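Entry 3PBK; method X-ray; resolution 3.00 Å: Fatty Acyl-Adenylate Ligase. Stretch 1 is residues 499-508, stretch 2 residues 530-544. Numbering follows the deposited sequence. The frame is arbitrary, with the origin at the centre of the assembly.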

# COMPACT_ATOMS: atom_id res chain seq x y z
N LYS A 499 -26.62 13.95 -6.56
CA LYS A 499 -26.61 14.56 -5.23
C LYS A 499 -25.31 14.19 -4.52
O LYS A 499 -24.94 13.02 -4.47
CB LYS A 499 -27.80 14.07 -4.39
CG LYS A 499 -29.13 13.99 -5.14
CD LYS A 499 -29.68 15.37 -5.49
CE LYS A 499 -31.16 15.31 -5.82
NZ LYS A 499 -31.85 16.62 -5.58
N ILE A 500 -24.62 15.18 -3.96
CA ILE A 500 -23.33 14.93 -3.30
C ILE A 500 -23.50 14.50 -1.85
O ILE A 500 -24.04 15.24 -1.04
CB ILE A 500 -22.41 16.17 -3.37
CG1 ILE A 500 -21.82 16.31 -4.78
CG2 ILE A 500 -21.30 16.07 -2.34
CD1 ILE A 500 -20.78 17.38 -4.89
N ILE A 501 -23.03 13.31 -1.51
CA ILE A 501 -23.15 12.86 -0.14
C ILE A 501 -21.80 12.89 0.55
O ILE A 501 -20.78 12.53 -0.04
CB ILE A 501 -23.74 11.42 -0.05
CG1 ILE A 501 -25.21 11.41 -0.49
CG2 ILE A 501 -23.62 10.86 1.35
CD1 ILE A 501 -25.42 10.78 -1.83
N LEU A 502 -21.78 13.36 1.80
CA LEU A 502 -20.60 13.23 2.64
C LEU A 502 -20.91 12.35 3.84
O LEU A 502 -21.70 12.74 4.70
CB LEU A 502 -20.14 14.60 3.12
CG LEU A 502 -19.02 14.65 4.17
CD1 LEU A 502 -17.72 14.13 3.60
CD2 LEU A 502 -18.83 16.07 4.66
N GLN A 503 -20.30 11.17 3.91
CA GLN A 503 -20.51 10.29 5.04
C GLN A 503 -19.40 10.49 6.07
O GLN A 503 -18.24 10.63 5.72
CB GLN A 503 -20.57 8.84 4.59
CG GLN A 503 -21.51 8.61 3.44
CD GLN A 503 -21.87 7.15 3.26
OE1 GLN A 503 -21.01 6.29 3.03
NE2 GLN A 503 -23.16 6.85 3.35
N ILE A 504 -19.79 10.55 7.34
CA ILE A 504 -18.84 10.73 8.43
C ILE A 504 -19.10 9.70 9.53
O ILE A 504 -20.18 9.68 10.12
CB ILE A 504 -18.91 12.15 9.04
CG1 ILE A 504 -18.79 13.21 7.95
CG2 ILE A 504 -17.83 12.33 10.08
CD1 ILE A 504 -18.83 14.62 8.48
N GLN A 505 -18.12 8.85 9.77
CA GLN A 505 -18.21 7.90 10.87
C GLN A 505 -17.59 8.60 12.05
O GLN A 505 -16.47 9.10 11.95
CB GLN A 505 -17.45 6.62 10.53
CG GLN A 505 -15.95 6.79 10.44
CD GLN A 505 -15.24 5.46 10.25
OE1 GLN A 505 -15.84 4.48 9.81
NE2 GLN A 505 -13.95 5.43 10.57
N CYS A 506 -18.31 8.65 13.16
CA CYS A 506 -17.84 9.40 14.32
C CYS A 506 -18.43 8.93 15.64
O CYS A 506 -19.46 8.26 15.69
CB CYS A 506 -18.19 10.87 14.14
SG CYS A 506 -19.96 11.11 14.06
N ARG A 507 -17.76 9.32 16.72
CA ARG A 507 -18.14 8.93 18.07
C ARG A 507 -18.92 10.05 18.81
O ARG A 507 -18.98 10.06 20.04
CB ARG A 507 -16.90 8.52 18.88
CG ARG A 507 -16.19 7.26 18.38
CD ARG A 507 -14.79 7.13 18.98
NE ARG A 507 -14.08 5.97 18.43
CZ ARG A 507 -12.79 5.73 18.62
NH1 ARG A 507 -12.06 6.57 19.35
NH2 ARG A 507 -12.22 4.65 18.08
N ILE A 508 -19.51 10.97 18.06
CA ILE A 508 -20.24 12.08 18.67
C ILE A 508 -21.59 11.60 19.19
O ILE A 508 -22.50 11.32 18.41
CB ILE A 508 -20.44 13.26 17.70
CG1 ILE A 508 -19.09 13.89 17.36
CG2 ILE A 508 -21.35 14.30 18.31
CD1 ILE A 508 -19.10 14.71 16.08
N GLY A 530 -19.77 25.86 -3.42
CA GLY A 530 -20.89 26.22 -4.27
C GLY A 530 -21.73 25.00 -4.59
O GLY A 530 -22.43 24.93 -5.60
N VAL A 531 -21.64 24.04 -3.68
CA VAL A 531 -22.32 22.77 -3.83
C VAL A 531 -22.96 22.42 -2.49
O VAL A 531 -22.36 22.66 -1.44
CB VAL A 531 -21.34 21.67 -4.27
CG1 VAL A 531 -20.51 21.19 -3.09
CG2 VAL A 531 -22.07 20.52 -4.93
N THR A 532 -24.17 21.89 -2.52
CA THR A 532 -24.83 21.51 -1.27
C THR A 532 -24.67 20.01 -1.01
O THR A 532 -25.04 19.18 -1.84
CB THR A 532 -26.31 21.90 -1.24
OG1 THR A 532 -27.05 21.05 -2.12
CG2 THR A 532 -26.50 23.36 -1.65
N ALA A 533 -24.09 19.68 0.14
CA ALA A 533 -23.79 18.29 0.47
C ALA A 533 -24.68 17.76 1.58
O ALA A 533 -25.06 18.49 2.50
CB ALA A 533 -22.33 18.13 0.86
N ALA A 534 -25.01 16.47 1.48
CA ALA A 534 -25.84 15.81 2.47
C ALA A 534 -24.97 15.11 3.49
O ALA A 534 -24.37 14.08 3.18
CB ALA A 534 -26.76 14.82 1.80
N ILE A 535 -24.89 15.67 4.69
CA ILE A 535 -24.07 15.12 5.77
C ILE A 535 -24.70 13.83 6.33
O ILE A 535 -25.84 13.84 6.77
CB ILE A 535 -23.93 16.15 6.93
CG1 ILE A 535 -23.75 17.57 6.39
CG2 ILE A 535 -22.80 15.75 7.87
CD1 ILE A 535 -22.50 17.78 5.57
N ASP A 536 -23.94 12.74 6.30
CA ASP A 536 -24.42 11.46 6.83
C ASP A 536 -23.58 11.05 8.02
O ASP A 536 -22.47 10.57 7.85
CB ASP A 536 -24.27 10.37 5.77
CG ASP A 536 -25.60 9.73 5.39
OD1 ASP A 536 -26.65 10.31 5.75
OD2 ASP A 536 -25.57 8.66 4.73
N LEU A 537 -24.11 11.24 9.23
CA LEU A 537 -23.37 10.82 10.43
C LEU A 537 -23.58 9.33 10.70
O LEU A 537 -24.70 8.88 10.93
CB LEU A 537 -23.76 11.67 11.65
CG LEU A 537 -22.88 12.90 11.90
CD1 LEU A 537 -22.37 13.50 10.62
CD2 LEU A 537 -23.59 13.97 12.73
N LEU A 538 -22.49 8.56 10.66
CA LEU A 538 -22.56 7.11 10.87
C LEU A 538 -21.91 6.71 12.18
O LEU A 538 -21.24 7.51 12.83
CB LEU A 538 -21.87 6.36 9.73
CG LEU A 538 -22.22 6.73 8.29
CD1 LEU A 538 -21.64 5.70 7.34
CD2 LEU A 538 -23.72 6.85 8.13
N PRO A 539 -22.10 5.44 12.56
CA PRO A 539 -21.46 4.87 13.75
C PRO A 539 -20.02 4.46 13.44
O PRO A 539 -19.70 4.23 12.27
CB PRO A 539 -22.29 3.62 14.03
CG PRO A 539 -23.45 3.66 13.05
CD PRO A 539 -23.00 4.48 11.91
N PRO A 540 -19.16 4.39 14.45
CA PRO A 540 -17.81 3.90 14.17
C PRO A 540 -17.70 2.42 14.49
O PRO A 540 -18.39 1.94 15.40
CB PRO A 540 -16.97 4.71 15.15
CG PRO A 540 -17.86 4.75 16.38
CD PRO A 540 -19.30 4.81 15.86
N HIS A 541 -16.89 1.69 13.74
CA HIS A 541 -16.34 2.18 12.48
C HIS A 541 -17.20 1.53 11.42
O HIS A 541 -17.27 0.31 11.31
CB HIS A 541 -14.86 1.78 12.33
CG HIS A 541 -14.57 0.34 12.65
ND1 HIS A 541 -14.79 -0.20 13.90
CD2 HIS A 541 -14.08 -0.66 11.89
CE1 HIS A 541 -14.45 -1.48 13.89
NE2 HIS A 541 -14.01 -1.78 12.68
N SER A 542 -17.89 2.36 10.65
CA SER A 542 -19.01 1.86 9.86
C SER A 542 -18.79 1.87 8.34
O SER A 542 -19.65 1.38 7.59
CB SER A 542 -20.28 2.62 10.28
OG SER A 542 -20.98 3.15 9.18
N ILE A 543 -17.64 2.37 7.90
CA ILE A 543 -17.38 2.59 6.46
C ILE A 543 -16.24 1.80 5.77
O ILE A 543 -15.99 2.03 4.59
CB ILE A 543 -17.14 4.10 6.18
CG1 ILE A 543 -15.81 4.56 6.78
CG2 ILE A 543 -18.29 4.97 6.72
CD1 ILE A 543 -15.71 6.06 6.98
N PRO A 544 -15.61 0.83 6.48
CA PRO A 544 -14.28 0.25 6.20
C PRO A 544 -13.61 0.46 4.83
O PRO A 544 -14.18 0.99 3.87
CB PRO A 544 -14.51 -1.24 6.48
CG PRO A 544 -15.45 -1.23 7.63
CD PRO A 544 -16.35 -0.01 7.43

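The apolar centre of the contact lies on one face of a two-stranded parallel ladder, where Ile 500, Leu 502 and Ile 504 meet Ala 533, Ile 535 and Leu 537. Leu 502 CD2 approaches Ile 535 CD1 at 4.1 Å, and Ile 504 touches two neighbours, its CD1 lying 4.2 Å from Ile 535 CG2 and its CB 4.0 Å from Leu 537 CD1. At one end Val 531 extends the row, its CG2 3.4 Å from Ile 500 CD1; at the other, Cys 506 SG sits 4.0 Å from Leu 537 CG. These contacts help cover the buried Ile 500, Leu 502 and Ile 504.

Strand 500-505 and the strand ending at Leu 538 run in the same direction, their axes inclined by 22°, and the hydrogen bonds alternate as parallel pairing requires. Ala 534 receives a bond from Leu 502 (N to Ala 534 O, 3.0 Å) and gives one to Ile 500 (Ala 534 N to Ile 500 O, 3.0 Å). Asp 536 repeats the pattern, with its N 2.8 Å from Leu 502 O and its O 2.7 Å from Ile 504 N. Leu 538 closes the ladder through its N to Ile 504 O (2.6 Å) and its O to Cys 506 N (3.2 Å).

The opposite face, carrying Ile 501, Gln 503 and Gln 505 beside Ala 534, Asp 536 and Leu 538, is more polar. Here Gln 503 NE2 donates a weak hydrogen bond to Asp 536 OD2 at 3.3 Å. Gln 505 reaches beyond the strand, and its OE1 accepts weak bonds from Ser 542 N (3.1 Å) and Ile 543 N (3.4 Å), tying the loop after the strand to stretch 1. At the exposed margin, Arg 507 CG rests 3.6 Å from Pro 540 CG.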